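Local atomic coordinates of fructose-1,6-bisphosphatase (Pyrococcus furiosus, PDB entry 1XI6), a protein that catalyses the hydrolysis of fructose 1,6-bisphosphate to fructose 6-phosphate and phosphate, with magnesium as cofactor. Residues 124-127 with 128-131. Residues are numbered along the deposited sequence; the frame is centred on the assembly and turned at random.
Sequences IYEP and MTER
A G1 beta bulge closes the tight connection between strands 118-126 and 131-136 of the large mixed sheet: Glu130 and Arg131 both face Glu126 across it. Glu126 and Arg131 form an antiparallel hydrogen-bonded pair, Glu126 N to Arg131 O at 2.9 Å and nearly straight (168°), Arg131 N to Glu126 O at 3.2 Å. That same carbonyl oxygen also takes Thr129 N, from the opposite face of its plane, so two amides share one acceptor. Glu130 takes the left-handed conformation (phi 57°) that the first position of a G1 bulge calls for.

The side chains repeat the theme at a carboxylate. Glu126 has CG anti to its own amide nitrogen (chi1 -162°), a torsion that, with the extended chain beyond CG, carries the carboxylate out beside the Arg131 side chain, and its OE1 receives two donors. Thr129 OG1, 2.7 Å from Glu126 OE1, comes from above the carboxylate plane; Arg131 NH2, 3.1 Å from Glu126 OE1, meets the syn lone pair in a salt bridge. Thr129 CG2 lies over one guanidinium face of Arg131, offset toward its rim. The other carboxylate oxygen, Glu126 OE2, bonds to Tyr190 OH of helix 184-193, tying the hairpin to that helix. Next to Glu126 in the strand, the Tyr125 ring lies beside the Glu130 side chain, and its OH hydrogen-bonds to Glu26 OE1 of helix 11-28.

Without the carboxylate, as with an alanine here, Arg131 is likely to lose this charge partner, Thr129 OG1 its acceptor and Tyr190 OH a hydrogen-bond partner. With two donors at OE1, one of them cationic, the carboxylate of buried Glu126 is likely to be favoured in its ionised form.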
loop_
_atom_site.group_PDB
_atom_site.type_symbol
_atom_site.label_atom_id
_atom_site.label_comp_id
_atom_site.label_asym_id
_atom_site.label_seq_id
_atom_site.Cartn_x
_atom_site.Cartn_y
_atom_site.Cartn_z
ATOM N N ILE A 124 -1.680 -0.958 6.776
ATOM C CA ILE A 124 -2.709 -1.109 5.767
ATOM C C ILE A 124 -3.941 -1.619 6.484
ATOM O O ILE A 124 -3.894 -2.652 7.149
ATOM C CB ILE A 124 -2.276 -2.042 4.626
ATOM C CG1 ILE A 124 -1.210 -1.353 3.781
ATOM C CG2 ILE A 124 -3.467 -2.400 3.740
ATOM C CD1 ILE A 124 -0.412 -2.255 2.915
ATOM N N TYR A 125 -5.032 -0.870 6.382
ATOM C CA TYR A 125 -6.308 -1.347 6.882
ATOM C C TYR A 125 -7.227 -1.738 5.729
ATOM O O TYR A 125 -7.436 -0.956 4.802
ATOM C CB TYR A 125 -6.984 -0.337 7.820
ATOM C CG TYR A 125 -8.295 -0.851 8.380
ATOM C CD1 TYR A 125 -9.511 -0.327 7.950
ATOM C CD2 TYR A 125 -8.320 -1.887 9.327
ATOM C CE1 TYR A 125 -10.723 -0.815 8.458
ATOM C CE2 TYR A 125 -9.530 -2.382 9.838
ATOM C CZ TYR A 125 -10.723 -1.842 9.399
ATOM O OH TYR A 125 -11.914 -2.312 9.901
ATOM N N GLU A 126 -7.764 -2.953 5.807
ATOM C CA GLU A 126 -8.672 -3.478 4.796
ATOM C C GLU A 126 -10.093 -3.531 5.342
ATOM O O GLU A 126 -10.453 -4.497 6.000
ATOM C CB GLU A 126 -8.231 -4.864 4.347
ATOM C CG GLU A 126 -8.837 -5.274 3.049
ATOM C CD GLU A 126 -8.771 -6.758 2.771
ATOM O OE1 GLU A 126 -8.065 -7.503 3.479
ATOM O OE2 GLU A 126 -9.450 -7.176 1.815
ATOM N N PRO A 127 -10.905 -2.488 5.072
ATOM C CA PRO A 127 -12.227 -2.379 5.699
ATOM C C PRO A 127 -13.169 -3.580 5.523
ATOM O O PRO A 127 -13.832 -3.944 6.488
ATOM C CB PRO A 127 -12.806 -1.103 5.070
ATOM C CG PRO A 127 -11.624 -0.327 4.669
ATOM C CD PRO A 127 -10.641 -1.336 4.189
ATOM N N MET A 128 -13.208 -4.194 4.337
ATOM C CA MET A 128 -14.117 -5.336 4.068
ATOM C C MET A 128 -13.849 -6.580 4.911
ATOM O O MET A 128 -14.768 -7.344 5.198
ATOM C CB MET A 128 -14.111 -5.737 2.584
ATOM C CG MET A 128 -14.713 -4.716 1.627
ATOM S SD MET A 128 -16.323 -4.005 2.055
ATOM C CE MET A 128 -17.384 -5.442 1.942
ATOM N N THR A 129 -12.591 -6.781 5.292
ATOM C CA THR A 129 -12.184 -7.919 6.118
ATOM C C THR A 129 -11.849 -7.511 7.547
ATOM O O THR A 129 -11.575 -8.372 8.381
ATOM C CB THR A 129 -10.948 -8.615 5.542
ATOM O OG1 THR A 129 -9.884 -7.665 5.441
ATOM C CG2 THR A 129 -11.230 -9.191 4.162
ATOM N N GLU A 130 -11.867 -6.203 7.814
ATOM C CA GLU A 130 -11.460 -5.594 9.103
ATOM C C GLU A 130 -10.025 -5.931 9.519
ATOM O O GLU A 130 -9.728 -6.115 10.696
ATOM C CB GLU A 130 -12.466 -5.908 10.212
ATOM C CG GLU A 130 -13.812 -5.242 9.995
ATOM C CD GLU A 130 -14.797 -5.481 11.134
ATOM O OE1 GLU A 130 -15.867 -4.826 11.138
ATOM O OE2 GLU A 130 -14.514 -6.319 12.022
ATOM N N ARG A 131 -9.143 -6.004 8.530
ATOM C CA ARG A 131 -7.781 -6.460 8.732
ATOM C C ARG A 131 -6.829 -5.309 8.947
ATOM O O ARG A 131 -6.764 -4.385 8.140
ATOM C CB ARG A 131 -7.322 -7.302 7.549
ATOM C CG ARG A 131 -7.849 -8.707 7.579
ATOM C CD ARG A 131 -7.118 -9.525 6.580
ATOM N NE ARG A 131 -7.751 -10.814 6.356
ATOM C CZ ARG A 131 -8.161 -11.254 5.174
ATOM N NH1 ARG A 131 -8.715 -12.445 5.082
ATOM N NH2 ARG A 131 -8.013 -10.516 4.083
#